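Local structure of 2-dehydro-3-deoxyphosphogluconate aldolase (Vibrio fischeri, 3NZR) at residues N8-R13 against E34-V39; I195-Y200 against K237-M242; D186-P191 against G211-I216; P91-Q96 against K112-G117. The protein is probably an aldolase of the KDGP aldolase family, built on a TIM-type beta/alpha barrel. All coordinates share one frame; numbering follows the deposited sequence.

Contact 1: residues N8-R13 against E34-V39; sequences NFYKNR and EGHVLV. With MG (magnesium ion), chain E.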
loop_
_atom_site.group_PDB
_atom_site.type_symbol
_atom_site.label_atom_id
_atom_site.label_comp_id
_atom_site.label_asym_id
_atom_site.label_seq_id
_atom_site.Cartn_x
_atom_site.Cartn_y
_atom_site.Cartn_z
ATOM N N ASN A 8 21.170 12.709 7.656
ATOM C CA ASN A 8 22.280 13.540 7.323
ATOM C C ASN A 8 23.176 12.911 6.247
ATOM O O ASN A 8 24.141 12.185 6.530
ATOM C CB ASN A 8 23.036 13.853 8.613
ATOM C CG ASN A 8 24.154 14.732 8.379
ATOM O OD1 ASN A 8 24.366 15.176 7.231
ATOM N ND2 ASN A 8 24.960 14.970 9.421
ATOM N N PHE A 9 22.839 13.131 4.994
ATOM C CA PHE A 9 23.576 12.536 3.905
ATOM C C PHE A 9 24.885 13.229 3.680
ATOM O O PHE A 9 24.902 14.448 3.503
ATOM C CB PHE A 9 22.779 12.600 2.623
ATOM C CG PHE A 9 21.632 11.630 2.563
ATOM C CD1 PHE A 9 21.782 10.429 1.938
ATOM C CD2 PHE A 9 20.388 11.983 3.064
ATOM C CE1 PHE A 9 20.711 9.542 1.831
ATOM C CE2 PHE A 9 19.327 11.114 2.987
ATOM C CZ PHE A 9 19.495 9.870 2.390
ATOM N N TYR A 10 25.966 12.465 3.660
ATOM C CA TYR A 10 27.285 12.954 3.277
ATOM C C TYR A 10 27.311 13.507 1.843
ATOM O O TYR A 10 26.975 12.794 0.909
ATOM C CB TYR A 10 28.323 11.832 3.402
ATOM C CG TYR A 10 29.688 12.329 2.972
ATOM C CD1 TYR A 10 30.414 13.161 3.780
ATOM C CD2 TYR A 10 30.190 12.018 1.722
ATOM C CE1 TYR A 10 31.663 13.653 3.369
ATOM C CE2 TYR A 10 31.440 12.517 1.267
ATOM C CZ TYR A 10 32.158 13.334 2.097
ATOM O OH TYR A 10 33.380 13.820 1.676
ATOM N N LYS A 11 27.637 14.786 1.655
ATOM C CA LYS A 11 27.665 15.407 0.305
ATOM C C LYS A 11 26.264 15.286 -0.332
ATOM O O LYS A 11 26.125 15.183 -1.561
ATOM C CB LYS A 11 28.709 14.749 -0.622
ATOM C CG LYS A 11 30.103 15.416 -0.846
ATOM C CD LYS A 11 30.557 16.321 0.277
ATOM C CE LYS A 11 32.098 16.526 0.293
ATOM N NZ LYS A 11 32.537 17.896 0.666
ATOM N N ASN A 12 25.250 15.263 0.523
ATOM C CA ASN A 12 23.870 15.091 0.105
ATOM C C ASN A 12 23.626 13.864 -0.774
ATOM O O ASN A 12 22.738 13.902 -1.632
ATOM C CB ASN A 12 23.416 16.385 -0.605
ATOM C CG ASN A 12 23.585 17.593 0.254
ATOM O OD1 ASN A 12 24.347 18.492 -0.072
ATOM N ND2 ASN A 12 22.904 17.605 1.376
ATOM N N ARG A 13 24.428 12.798 -0.579
ATOM C CA ARG A 13 24.457 11.672 -1.473
ATOM C C ARG A 13 24.333 10.289 -0.773
ATOM O O ARG A 13 23.607 9.410 -1.256
ATOM C CB ARG A 13 25.732 11.681 -2.289
ATOM C CG ARG A 13 25.703 10.874 -3.640
ATOM C CD ARG A 13 25.081 11.588 -4.891
ATOM N NE ARG A 13 24.765 10.570 -5.907
ATOM C CZ ARG A 13 25.534 10.239 -6.955
ATOM N NH1 ARG A 13 25.121 9.307 -7.784
ATOM N NH2 ARG A 13 26.699 10.833 -7.215
ATOM N N GLU A 34 30.892 10.569 11.733
ATOM C CA GLU A 34 30.710 12.067 11.711
ATOM C C GLU A 34 29.228 12.406 11.408
ATOM O O GLU A 34 28.909 13.368 10.738
ATOM C CB GLU A 34 31.656 12.686 10.664
ATOM C CG GLU A 34 33.116 12.473 10.948
ATOM C CD GLU A 34 34.081 13.132 9.878
ATOM O OE1 GLU A 34 33.691 13.447 8.740
ATOM O OE2 GLU A 34 35.244 13.335 10.188
ATOM N N GLY A 35 28.319 11.571 11.911
ATOM C CA GLY A 35 26.872 11.839 11.804
ATOM C C GLY A 35 26.206 11.354 10.540
ATOM O O GLY A 35 25.027 11.393 10.495
ATOM N N HIS A 36 26.936 10.920 9.524
ATOM C CA HIS A 36 26.387 10.505 8.264
ATOM C C HIS A 36 26.005 9.020 8.336
ATOM O O HIS A 36 26.501 8.183 7.607
ATOM C CB HIS A 36 27.356 10.792 7.118
ATOM C CG HIS A 36 27.774 12.235 7.041
ATOM N ND1 HIS A 36 26.872 13.250 6.802
ATOM C CD2 HIS A 36 28.970 12.838 7.306
ATOM C CE1 HIS A 36 27.505 14.422 6.881
ATOM N NE2 HIS A 36 28.783 14.198 7.163
ATOM N N VAL A 37 25.053 8.737 9.215
ATOM C CA VAL A 37 24.675 7.326 9.495
ATOM C C VAL A 37 23.250 7.296 10.043
ATOM O O VAL A 37 22.774 8.289 10.579
ATOM C CB VAL A 37 25.660 6.725 10.507
ATOM C CG1 VAL A 37 25.506 7.411 11.867
ATOM C CG2 VAL A 37 25.488 5.185 10.649
ATOM N N LEU A 38 22.588 6.153 9.918
ATOM C CA LEU A 38 21.390 5.856 10.635
ATOM C C LEU A 38 21.657 4.589 11.374
ATOM O O LEU A 38 22.194 3.675 10.796
ATOM C CB LEU A 38 20.258 5.565 9.608
ATOM C CG LEU A 38 19.882 6.706 8.740
ATOM C CD1 LEU A 38 19.114 6.238 7.451
ATOM C CD2 LEU A 38 19.080 7.697 9.570
ATOM N N VAL A 39 21.253 4.497 12.643
ATOM C CA VAL A 39 21.528 3.373 13.451
ATOM C C VAL A 39 20.255 2.514 13.614
ATOM O O VAL A 39 19.178 3.020 14.039
ATOM C CB VAL A 39 21.966 3.833 14.847
ATOM C CG1 VAL A 39 21.776 2.763 15.830
ATOM C CG2 VAL A 39 23.404 4.326 14.846
HETATM MG MG MG E . 30.075 15.905 7.384
HETATM O O HOH W 1 21.126 10.822 9.931
HETATM O O HOH W 2 31.669 14.776 7.352
HETATM O O HOH W 3 29.973 15.582 9.313
HETATM O O HOH W 4 31.335 17.577 7.608
HETATM O O HOH W 5 30.290 16.282 5.475
HETATM O O HOH W 6 28.667 17.109 7.254
#
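The His36 imidazole has Tyr10 over one face and the carbonyl oxygen of Glu34, two residues earlier, over the other, both offset toward the rim. Tyr10 CB sits above the ring in a CH-pi contact, 4.0 Å from the centroid, while the phenol ring presents its edge in a T-shaped pair with planes at 76°. With CG of Tyr10 anti to the backbone N (chi1 179°), the phenol reaches past the imidazole and brings CD1 to 3.8 Å from His36 CD2. Both nitrogens of His36 are used at the ring edge. ND1 donates to Asn8 O at 2.9 Å, with the acceptor in the ring plane but the donor standing well above the carbonyl plane. Across the ring, NE2 binds a magnesium ion at 2.1 Å, and five waters complete its octahedral shell. Water 3 donates to Glu34 O and water 2 to Glu34 OE1, a carboxylate oxygen that also pairs with Lys244. Water 1 bridges Asn8 N and Val37 O where the N-terminal loop meets the start of strand 37-42. Because ND1 carries the proton given to Asn8 O, NE2 is left to coordinate the metal, and the carbonyl probably makes the imidazole a somewhat stronger ligand.

Contact 2: residues I195-Y200 against K237-M242; sequences IDLENY and KTLLDM. With MG (magnesium ion), chain F.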
loop_
_atom_site.group_PDB
_atom_site.type_symbol
_atom_site.label_atom_id
_atom_site.label_comp_id
_atom_site.label_asym_id
_atom_site.label_seq_id
_atom_site.Cartn_x
_atom_site.Cartn_y
_atom_site.Cartn_z
ATOM N N ILE A 195 26.852 -6.991 1.980
ATOM C CA ILE A 195 27.782 -5.922 1.749
ATOM C C ILE A 195 28.837 -6.023 2.830
ATOM O O ILE A 195 28.526 -6.191 4.035
ATOM C CB ILE A 195 27.139 -4.551 1.808
ATOM C CG1 ILE A 195 26.053 -4.380 0.734
ATOM C CG2 ILE A 195 28.188 -3.425 1.788
ATOM C CD1 ILE A 195 25.483 -2.944 0.815
ATOM N N ASP A 196 30.105 -5.989 2.386
ATOM C CA ASP A 196 31.215 -5.998 3.346
ATOM C C ASP A 196 32.262 -4.979 2.935
ATOM O O ASP A 196 32.099 -4.355 1.929
ATOM C CB ASP A 196 31.749 -7.422 3.598
ATOM C CG ASP A 196 32.395 -8.114 2.352
ATOM O OD1 ASP A 196 32.831 -7.451 1.384
ATOM O OD2 ASP A 196 32.448 -9.374 2.379
ATOM N N LEU A 197 33.329 -4.774 3.719
ATOM C CA LEU A 197 34.341 -3.773 3.386
ATOM C C LEU A 197 35.066 -4.027 2.089
ATOM O O LEU A 197 35.684 -3.120 1.540
ATOM C CB LEU A 197 35.411 -3.646 4.494
ATOM C CG LEU A 197 34.972 -3.265 5.896
ATOM C CD1 LEU A 197 36.198 -2.958 6.777
ATOM C CD2 LEU A 197 34.058 -2.042 5.832
ATOM N N GLU A 198 35.027 -5.243 1.591
ATOM C CA GLU A 198 35.805 -5.560 0.390
ATOM C C GLU A 198 35.003 -5.336 -0.866
ATOM O O GLU A 198 35.579 -5.095 -1.896
ATOM C CB GLU A 198 36.292 -7.025 0.416
ATOM C CG GLU A 198 37.362 -7.261 1.446
ATOM C CD GLU A 198 36.800 -7.354 2.840
ATOM O OE1 GLU A 198 35.598 -7.738 3.045
ATOM O OE2 GLU A 198 37.586 -7.029 3.734
ATOM N N ASN A 199 33.670 -5.428 -0.778
ATOM C CA ASN A 199 32.830 -5.153 -1.959
ATOM C C ASN A 199 32.037 -3.827 -1.918
ATOM O O ASN A 199 31.312 -3.542 -2.836
ATOM C CB ASN A 199 31.864 -6.313 -2.242
ATOM C CG ASN A 199 30.873 -6.555 -1.109
ATOM O OD1 ASN A 199 30.568 -5.660 -0.288
ATOM N ND2 ASN A 199 30.369 -7.784 -1.054
ATOM N N TYR A 200 32.162 -3.064 -0.848
ATOM C CA TYR A 200 31.392 -1.825 -0.637
ATOM C C TYR A 200 31.670 -0.877 -1.792
ATOM O O TYR A 200 30.778 -0.313 -2.391
ATOM C CB TYR A 200 31.817 -1.116 0.672
ATOM C CG TYR A 200 31.124 0.173 0.912
ATOM C CD1 TYR A 200 29.731 0.203 1.253
ATOM C CD2 TYR A 200 31.799 1.368 0.828
ATOM C CE1 TYR A 200 29.102 1.401 1.508
ATOM C CE2 TYR A 200 31.169 2.576 1.042
ATOM C CZ TYR A 200 29.808 2.606 1.382
ATOM O OH TYR A 200 29.199 3.826 1.620
ATOM N N LYS A 237 34.185 3.873 10.334
ATOM C CA LYS A 237 35.063 4.976 9.928
ATOM C C LYS A 237 35.693 4.630 8.606
ATOM O O LYS A 237 35.834 5.476 7.738
ATOM C CB LYS A 237 36.186 5.196 10.949
ATOM C CG LYS A 237 37.346 6.055 10.391
ATOM C CD LYS A 237 38.242 6.481 11.563
ATOM C CE LYS A 237 39.496 7.320 11.145
ATOM N NZ LYS A 237 40.003 7.041 9.743
ATOM N N THR A 238 36.050 3.359 8.453
ATOM C CA THR A 238 36.514 2.827 7.203
ATOM C C THR A 238 35.464 2.998 6.091
ATOM O O THR A 238 35.778 3.437 4.986
ATOM C CB THR A 238 36.913 1.358 7.429
ATOM O OG1 THR A 238 37.861 1.318 8.512
ATOM C CG2 THR A 238 37.503 0.690 6.181
ATOM N N LEU A 239 34.212 2.650 6.358
ATOM C CA LEU A 239 33.170 2.869 5.356
ATOM C C LEU A 239 32.996 4.389 5.041
ATOM O O LEU A 239 32.776 4.782 3.902
ATOM C CB LEU A 239 31.873 2.298 5.880
ATOM C CG LEU A 239 31.694 0.757 5.962
ATOM C CD1 LEU A 239 30.509 0.404 6.863
ATOM C CD2 LEU A 239 31.452 0.189 4.604
ATOM N N LEU A 240 33.157 5.237 6.053
ATOM C CA LEU A 240 32.982 6.696 5.833
ATOM C C LEU A 240 34.119 7.175 4.951
ATOM O O LEU A 240 33.875 7.916 4.008
ATOM C CB LEU A 240 32.952 7.522 7.108
ATOM C CG LEU A 240 32.891 9.061 6.984
ATOM C CD1 LEU A 240 31.496 9.567 6.393
ATOM C CD2 LEU A 240 33.186 9.759 8.344
ATOM N N ASP A 241 35.336 6.732 5.232
ATOM C CA ASP A 241 36.474 7.189 4.446
ATOM C C ASP A 241 36.375 6.678 2.993
ATOM O O ASP A 241 36.670 7.400 2.058
ATOM C CB ASP A 241 37.763 6.724 5.078
ATOM C CG ASP A 241 38.181 7.566 6.307
ATOM O OD1 ASP A 241 37.610 8.664 6.569
ATOM O OD2 ASP A 241 39.094 7.087 7.018
HETATM N N MSE A 242 35.945 5.424 2.826
HETATM C CA MSE A 242 35.654 4.886 1.514
HETATM C C MSE A 242 34.604 5.707 0.785
HETATM O O MSE A 242 34.733 5.962 -0.423
HETATM C CB MSE A 242 35.186 3.422 1.592
HETATM C CG MSE A 242 36.290 2.460 1.917
HETATM SE SE MSE A 242 35.618 0.574 2.042
HETATM C CE MSE A 242 37.367 -0.332 2.347
HETATM MG MG MG F . 33.312 -10.818 1.075
HETATM O O HOH W 7 33.299 -9.372 -0.365
HETATM O O HOH W 8 35.320 -10.261 1.964
HETATM O O HOH W 9 33.437 -12.274 2.434
HETATM O O HOH W 10 34.427 -12.179 -0.170
HETATM O O HOH W 11 31.625 -11.474 0.511
#
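Asp196 OD1 accepts from two backbone amides of the turn that follows it, Glu198 N and Asn199 N, each at 3.1 Å, and from water 7; the amide of Asn199 meets it nearly along the C-O axis, that of Glu198 from above the carboxylate plane. This Asx turn is answered by Asn199 OD1, which takes the Asp196 N-H at 2.7 Å. OD2 of the same carboxylate binds a magnesium ion at 2.1 Å, with five waters completing the shell. The turn presents Leu197 and Tyr200 to residues 237-242 of helix 233-247, where the contact is apolar. Leu239 CD2 is the shared methyl: it lies over the Tyr200 ring face, 3.8 Å from the centroid, and meets Leu197 CD2 at 3.6 Å. Tyr200 CG is anti to its backbone N (chi1 177°), which carries the ring alongside the helix. Selenomethionine Met242, extended beyond CG, passes obliquely by that ring in a Met-aromatic contact and ends with CE 3.4 Å from Leu197 O. Thr238 CG2 touches Leu197 CD1 at the margin. The loop leads into helix 200-209 against this C-terminal helix, where Tyr200 OH bonds to Thr243 OG1 and both Tyr200 and Leu239 rest on Leu16 of strand 16-19.

Contact 3: residues D186-P191 against G211-I216; sequences DFWLEP and GVSKII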
loop_
_atom_site.group_PDB
_atom_site.type_symbol
_atom_site.label_atom_id
_atom_site.label_comp_id
_atom_site.label_asym_id
_atom_site.label_seq_id
_atom_site.Cartn_x
_atom_site.Cartn_y
_atom_site.Cartn_z
ATOM N N ASP A 186 13.954 9.153 -10.383
ATOM C CA ASP A 186 14.407 10.022 -9.308
ATOM C C ASP A 186 14.017 9.541 -7.888
ATOM O O ASP A 186 13.429 10.276 -7.116
ATOM C CB ASP A 186 13.813 11.372 -9.539
ATOM C CG ASP A 186 14.152 12.316 -8.455
ATOM O OD1 ASP A 186 15.337 12.313 -7.975
ATOM O OD2 ASP A 186 13.227 13.066 -8.051
ATOM N N PHE A 187 14.331 8.300 -7.578
ATOM C CA PHE A 187 13.890 7.629 -6.362
ATOM C C PHE A 187 15.149 7.186 -5.721
ATOM O O PHE A 187 16.196 7.202 -6.375
ATOM C CB PHE A 187 13.025 6.446 -6.743
ATOM C CG PHE A 187 12.092 6.015 -5.672
ATOM C CD1 PHE A 187 11.242 6.919 -5.106
ATOM C CD2 PHE A 187 12.024 4.739 -5.270
ATOM C CE1 PHE A 187 10.376 6.563 -4.145
ATOM C CE2 PHE A 187 11.106 4.381 -4.296
ATOM C CZ PHE A 187 10.318 5.289 -3.752
ATOM N N TRP A 188 15.133 6.976 -4.429
ATOM C CA TRP A 188 16.330 6.570 -3.702
ATOM C C TRP A 188 16.449 5.057 -3.589
ATOM O O TRP A 188 15.496 4.298 -3.865
ATOM C CB TRP A 188 16.363 7.213 -2.315
ATOM C CG TRP A 188 16.145 8.719 -2.380
ATOM C CD1 TRP A 188 16.280 9.541 -3.477
ATOM C CD2 TRP A 188 15.792 9.564 -1.292
ATOM N NE1 TRP A 188 16.006 10.839 -3.135
ATOM C CE2 TRP A 188 15.715 10.887 -1.800
ATOM C CE3 TRP A 188 15.550 9.343 0.060
ATOM C CZ2 TRP A 188 15.380 11.972 -0.999
ATOM C CZ3 TRP A 188 15.240 10.427 0.848
ATOM C CH2 TRP A 188 15.144 11.717 0.324
ATOM N N LEU A 189 17.606 4.599 -3.144
ATOM C CA LEU A 189 17.975 3.174 -3.202
ATOM C C LEU A 189 18.776 2.769 -2.013
ATOM O O LEU A 189 19.668 3.495 -1.547
ATOM C CB LEU A 189 18.871 2.973 -4.462
ATOM C CG LEU A 189 19.284 1.551 -4.812
ATOM C CD1 LEU A 189 18.112 0.601 -5.058
ATOM C CD2 LEU A 189 20.250 1.628 -6.033
ATOM N N GLU A 190 18.453 1.630 -1.445
ATOM C CA GLU A 190 19.077 1.147 -0.231
ATOM C C GLU A 190 19.582 -0.263 -0.517
ATOM O O GLU A 190 18.883 -1.280 -0.390
ATOM C CB GLU A 190 18.086 1.183 0.930
ATOM C CG GLU A 190 17.358 2.462 1.032
ATOM C CD GLU A 190 16.763 2.707 2.392
ATOM O OE1 GLU A 190 16.929 1.847 3.350
ATOM O OE2 GLU A 190 15.997 3.708 2.475
ATOM N N PRO A 191 20.852 -0.379 -0.927
ATOM C CA PRO A 191 21.322 -1.740 -1.145
ATOM C C PRO A 191 21.521 -2.538 0.116
ATOM O O PRO A 191 22.131 -2.041 1.041
ATOM C CB PRO A 191 22.657 -1.529 -1.863
ATOM C CG PRO A 191 22.744 -0.134 -2.192
ATOM C CD PRO A 191 21.841 0.620 -1.294
ATOM N N GLY A 211 23.883 7.282 -11.403
ATOM C CA GLY A 211 23.324 8.609 -11.077
ATOM C C GLY A 211 22.176 8.626 -10.065
ATOM O O GLY A 211 21.449 9.619 -9.972
ATOM N N VAL A 212 22.054 7.593 -9.236
ATOM C CA VAL A 212 21.074 7.602 -8.116
ATOM C C VAL A 212 21.382 8.771 -7.185
ATOM O O VAL A 212 22.530 8.902 -6.736
ATOM C CB VAL A 212 21.100 6.271 -7.313
ATOM C CG1 VAL A 212 20.107 6.303 -6.091
ATOM C CG2 VAL A 212 20.797 5.078 -8.261
ATOM N N SER A 213 20.369 9.595 -6.858
ATOM C CA SER A 213 20.595 10.831 -6.088
ATOM C C SER A 213 20.938 10.603 -4.625
ATOM O O SER A 213 21.826 11.304 -4.057
ATOM C CB SER A 213 19.397 11.784 -6.182
ATOM O OG SER A 213 18.206 11.054 -5.861
ATOM N N LYS A 214 20.263 9.639 -3.989
ATOM C CA LYS A 214 20.526 9.337 -2.578
ATOM C C LYS A 214 20.572 7.829 -2.372
ATOM O O LYS A 214 19.714 7.103 -2.906
ATOM C CB LYS A 214 19.438 9.918 -1.701
ATOM C CG LYS A 214 19.304 11.457 -1.842
ATOM C CD LYS A 214 20.074 12.198 -0.848
ATOM C CE LYS A 214 19.812 13.714 -0.978
ATOM N NZ LYS A 214 20.222 14.130 -2.421
ATOM N N ILE A 215 21.645 7.367 -1.702
ATOM C CA ILE A 215 21.918 5.963 -1.522
ATOM C C ILE A 215 22.044 5.698 -0.057
ATOM O O ILE A 215 22.821 6.380 0.663
ATOM C CB ILE A 215 23.213 5.524 -2.207
ATOM C CG1 ILE A 215 23.255 6.009 -3.664
ATOM C CG2 ILE A 215 23.390 3.966 -2.125
ATOM C CD1 ILE A 215 24.572 5.931 -4.301
ATOM N N ILE A 216 21.293 4.732 0.444
ATOM C CA ILE A 216 21.523 4.295 1.843
ATOM C C ILE A 216 21.908 2.807 1.902
ATOM O O ILE A 216 21.020 1.935 1.912
ATOM C CB ILE A 216 20.285 4.496 2.698
ATOM C CG1 ILE A 216 19.748 5.914 2.549
ATOM C CG2 ILE A 216 20.494 4.083 4.191
ATOM C CD1 ILE A 216 18.390 6.074 3.279
HETATM O O HOH W 12 17.719 9.103 -7.791
#
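Leu189 bridges to Ile215 through two backbone bonds, its N-H to Lys214 O at 3.3 Å and its carbonyl to Ile216 N at 2.9 Å, which joins strand 188-191 to an extended segment in a single bridge. Trp188 and Lys214 run side by side on one side of it. Lys214 CB stands over the five-membered ring of the indole, 3.5 Å from its centroid and almost on the normal, and CG continues toward NE1 and CE2. The lysine then bends at chi2 (-94°), and its ammonium leads off to Asn12 O. Ser213 OG lies 3.4 Å from Trp188 CD1, while water 12 links Phe187 O to Ser213 N. Glu190 and Ile216 also lie alongside each other, with Ile216 CD1 3.5 Å from Glu190 OE2. Elsewhere Val212 CG1 packs against Leu189 CB, and Pro191 CD meets Ile215 CG2 at 3.8 Å. Helix 172-184 packs on Leu189, and helix 200-209 on Ile215. The bridge carries the barrel sheet one segment beyond strand 188-191, consistent with closure of a TIM-type barrel. Glu190 is buried, but Ser160 OG meets OE2 and Asn116 ND2 meets OE1, so each carboxylate oxygen has a polar partner although Ile216 lies alongside, and the group's orientation is fixed.

Contact 4: residues P91-Q96 against K112-G117; sequences PQHINQ and KSIVNG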
loop_
_atom_site.group_PDB
_atom_site.type_symbol
_atom_site.label_atom_id
_atom_site.label_comp_id
_atom_site.label_asym_id
_atom_site.label_seq_id
_atom_site.Cartn_x
_atom_site.Cartn_y
_atom_site.Cartn_z
ATOM N N PRO A 91 11.180 8.471 13.825
ATOM C CA PRO A 91 12.585 8.350 13.418
ATOM C C PRO A 91 12.886 8.990 12.078
ATOM O O PRO A 91 11.957 9.319 11.300
ATOM C CB PRO A 91 12.747 6.855 13.327
ATOM C CG PRO A 91 11.338 6.380 12.782
ATOM C CD PRO A 91 10.337 7.411 13.217
ATOM N N GLN A 92 14.181 9.113 11.773
ATOM C CA GLN A 92 14.579 9.524 10.455
ATOM C C GLN A 92 14.281 8.472 9.401
ATOM O O GLN A 92 14.167 8.859 8.236
ATOM C CB GLN A 92 16.041 9.911 10.397
ATOM C CG GLN A 92 16.269 11.244 11.131
ATOM C CD GLN A 92 17.763 11.631 11.245
ATOM O OE1 GLN A 92 18.609 11.030 10.593
ATOM N NE2 GLN A 92 18.062 12.630 12.066
ATOM N N HIS A 93 14.260 7.191 9.773
ATOM C CA HIS A 93 14.202 6.099 8.777
ATOM C C HIS A 93 13.394 4.925 9.259
ATOM O O HIS A 93 13.479 4.513 10.428
ATOM C CB HIS A 93 15.641 5.692 8.422
ATOM C CG HIS A 93 15.729 4.679 7.322
ATOM N ND1 HIS A 93 15.947 5.037 6.015
ATOM C CD2 HIS A 93 15.652 3.343 7.344
ATOM C CE1 HIS A 93 15.983 3.946 5.270
ATOM N NE2 HIS A 93 15.852 2.903 6.057
ATOM N N ILE A 94 12.506 4.430 8.391
ATOM C CA ILE A 94 11.657 3.306 8.667
ATOM C C ILE A 94 11.853 2.220 7.606
ATOM O O ILE A 94 11.811 2.535 6.425
ATOM C CB ILE A 94 10.232 3.777 8.612
ATOM C CG1 ILE A 94 9.969 4.821 9.692
ATOM C CG2 ILE A 94 9.247 2.630 8.879
ATOM C CD1 ILE A 94 8.670 5.652 9.507
ATOM N N ASN A 95 12.035 0.959 7.982
ATOM C CA ASN A 95 12.174 -0.137 7.031
ATOM C C ASN A 95 10.828 -0.744 6.898
ATOM O O ASN A 95 10.165 -1.007 7.938
ATOM C CB ASN A 95 13.092 -1.193 7.564
ATOM C CG ASN A 95 14.527 -0.743 7.612
ATOM O OD1 ASN A 95 15.271 -0.886 6.617
ATOM N ND2 ASN A 95 14.955 -0.274 8.761
ATOM N N GLN A 96 10.372 -0.999 5.690
ATOM C CA GLN A 96 9.082 -1.623 5.490
ATOM C C GLN A 96 9.100 -2.636 4.404
ATOM O O GLN A 96 9.938 -2.616 3.497
ATOM C CB GLN A 96 7.966 -0.652 5.280
ATOM C CG GLN A 96 7.265 -0.195 6.574
ATOM C CD GLN A 96 6.624 -1.271 7.347
ATOM O OE1 GLN A 96 6.441 -2.390 6.845
ATOM N NE2 GLN A 96 6.215 -0.961 8.581
ATOM N N LYS A 112 8.665 13.678 5.999
ATOM C CA LYS A 112 10.096 13.800 6.148
ATOM C C LYS A 112 10.820 12.480 6.413
ATOM O O LYS A 112 11.893 12.245 5.871
ATOM C CB LYS A 112 10.401 14.770 7.290
ATOM C CG LYS A 112 10.069 16.234 6.955
ATOM C CD LYS A 112 10.331 17.168 8.148
ATOM C CE LYS A 112 9.689 18.551 7.987
ATOM N NZ LYS A 112 10.305 19.206 6.805
ATOM N N SER A 113 10.270 11.638 7.283
ATOM C CA SER A 113 10.859 10.312 7.522
ATOM C C SER A 113 10.969 9.532 6.222
ATOM O O SER A 113 10.019 9.521 5.376
ATOM C CB SER A 113 10.069 9.477 8.486
ATOM O OG SER A 113 9.827 10.091 9.755
ATOM N N ILE A 114 12.120 8.884 6.058
ATOM C CA ILE A 114 12.376 8.040 4.901
ATOM C C ILE A 114 11.637 6.711 5.157
ATOM O O ILE A 114 11.859 6.082 6.168
ATOM C CB ILE A 114 13.884 7.797 4.729
ATOM C CG1 ILE A 114 14.586 9.080 4.419
ATOM C CG2 ILE A 114 14.148 6.783 3.564
ATOM C CD1 ILE A 114 15.973 9.172 4.857
ATOM N N VAL A 115 10.726 6.312 4.286
ATOM C CA VAL A 115 10.079 5.000 4.377
ATOM C C VAL A 115 10.584 4.188 3.171
ATOM O O VAL A 115 10.234 4.507 2.001
ATOM C CB VAL A 115 8.577 5.082 4.329
ATOM C CG1 VAL A 115 7.948 3.591 4.498
ATOM C CG2 VAL A 115 8.020 5.978 5.479
ATOM N N ASN A 116 11.344 3.133 3.459
ATOM C CA ASN A 116 11.773 2.231 2.376
ATOM C C ASN A 116 10.786 1.137 2.087
ATOM O O ASN A 116 9.836 0.936 2.857
ATOM C CB ASN A 116 13.197 1.782 2.590
ATOM C CG ASN A 116 13.353 0.694 3.591
ATOM O OD1 ASN A 116 12.438 -0.147 3.820
ATOM N ND2 ASN A 116 14.541 0.621 4.158
ATOM N N GLY A 117 10.874 0.512 0.944
ATOM C CA GLY A 117 10.008 -0.634 0.600
ATOM C C GLY A 117 10.809 -1.796 0.026
ATOM O O GLY A 117 11.557 -1.639 -0.964
#
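Asn116 reaches across to the facing strand, where its amide meets a backbone N-H and a side-chain carbonyl. Its CG lies between the backbone N and the carbonyl carbon (chi1 79°), which brings OD1 to the Gln96 N-H at 2.9 Å and ND2 to Asn95 OD1 at 3.0 Å. The second donor stands above the Asn95 carbonyl plane, the two amide planes being 65° apart, although the acceptor lies close to the plane of the Asn116 amide. Both ends of this buried amide are engaged, the second acceptor of ND2 being Glu190. The OD1 bond to Gln96 N carries the pairing on past the regular bridges, with a side-chain oxygen as the acceptor. Those bridges join His93 to Ile114 and Ile94 to Val115 in parallel register: Ile114 N donates to Gln92 O, Ile94 N to Ile114 O at 2.8 Å, and Asn116 N to Ile94 O. Strands 93-94 and 114-119 are neighbours in the barrel sheet, linked through helix 101-108 as a beta-alpha-beta crossover. Ile114 points to the same face as His93, and its CG2 packs against the imidazole; Trp188 and Glu190 of strand 188-191 also touch Ile114 there. Ile94 occupies the other face beside Val115, the two side chains pointing the same way with CD1 4.1 Å from Val115 CG2. Helices 79-89 and 101-108 pack over Ile94 on this outer side. Before the strands begin, Ser113 OG donates to Pro91 O at 2.7 Å, almost straight on to the carbonyl, and itself accepts from Gln110 NE2.

How the contacts relate
Along the chain contact 1 closes first, contact 4 follows, and the segments of contacts 3 and 2 alternate toward the C-terminus. Contacts 1, 3 and 4 all reach the parallel barrel sheet, with centres 13 to 15 Å apart, whereas contact 2 lies on its helical outside, about 23 Å between centres from contact 4. Ile216 of contact 3 packs on the His93 side chain of contact 4 inside the barrel. Arg13 O and Ile215 N probably bond between contacts 1 and 3, consistent with closure of the barrel between the first strand and the segment after helix 200-209. Leu240 of contact 2 packs on Glu34 and His36, placing the C-terminal helix beside contact 1.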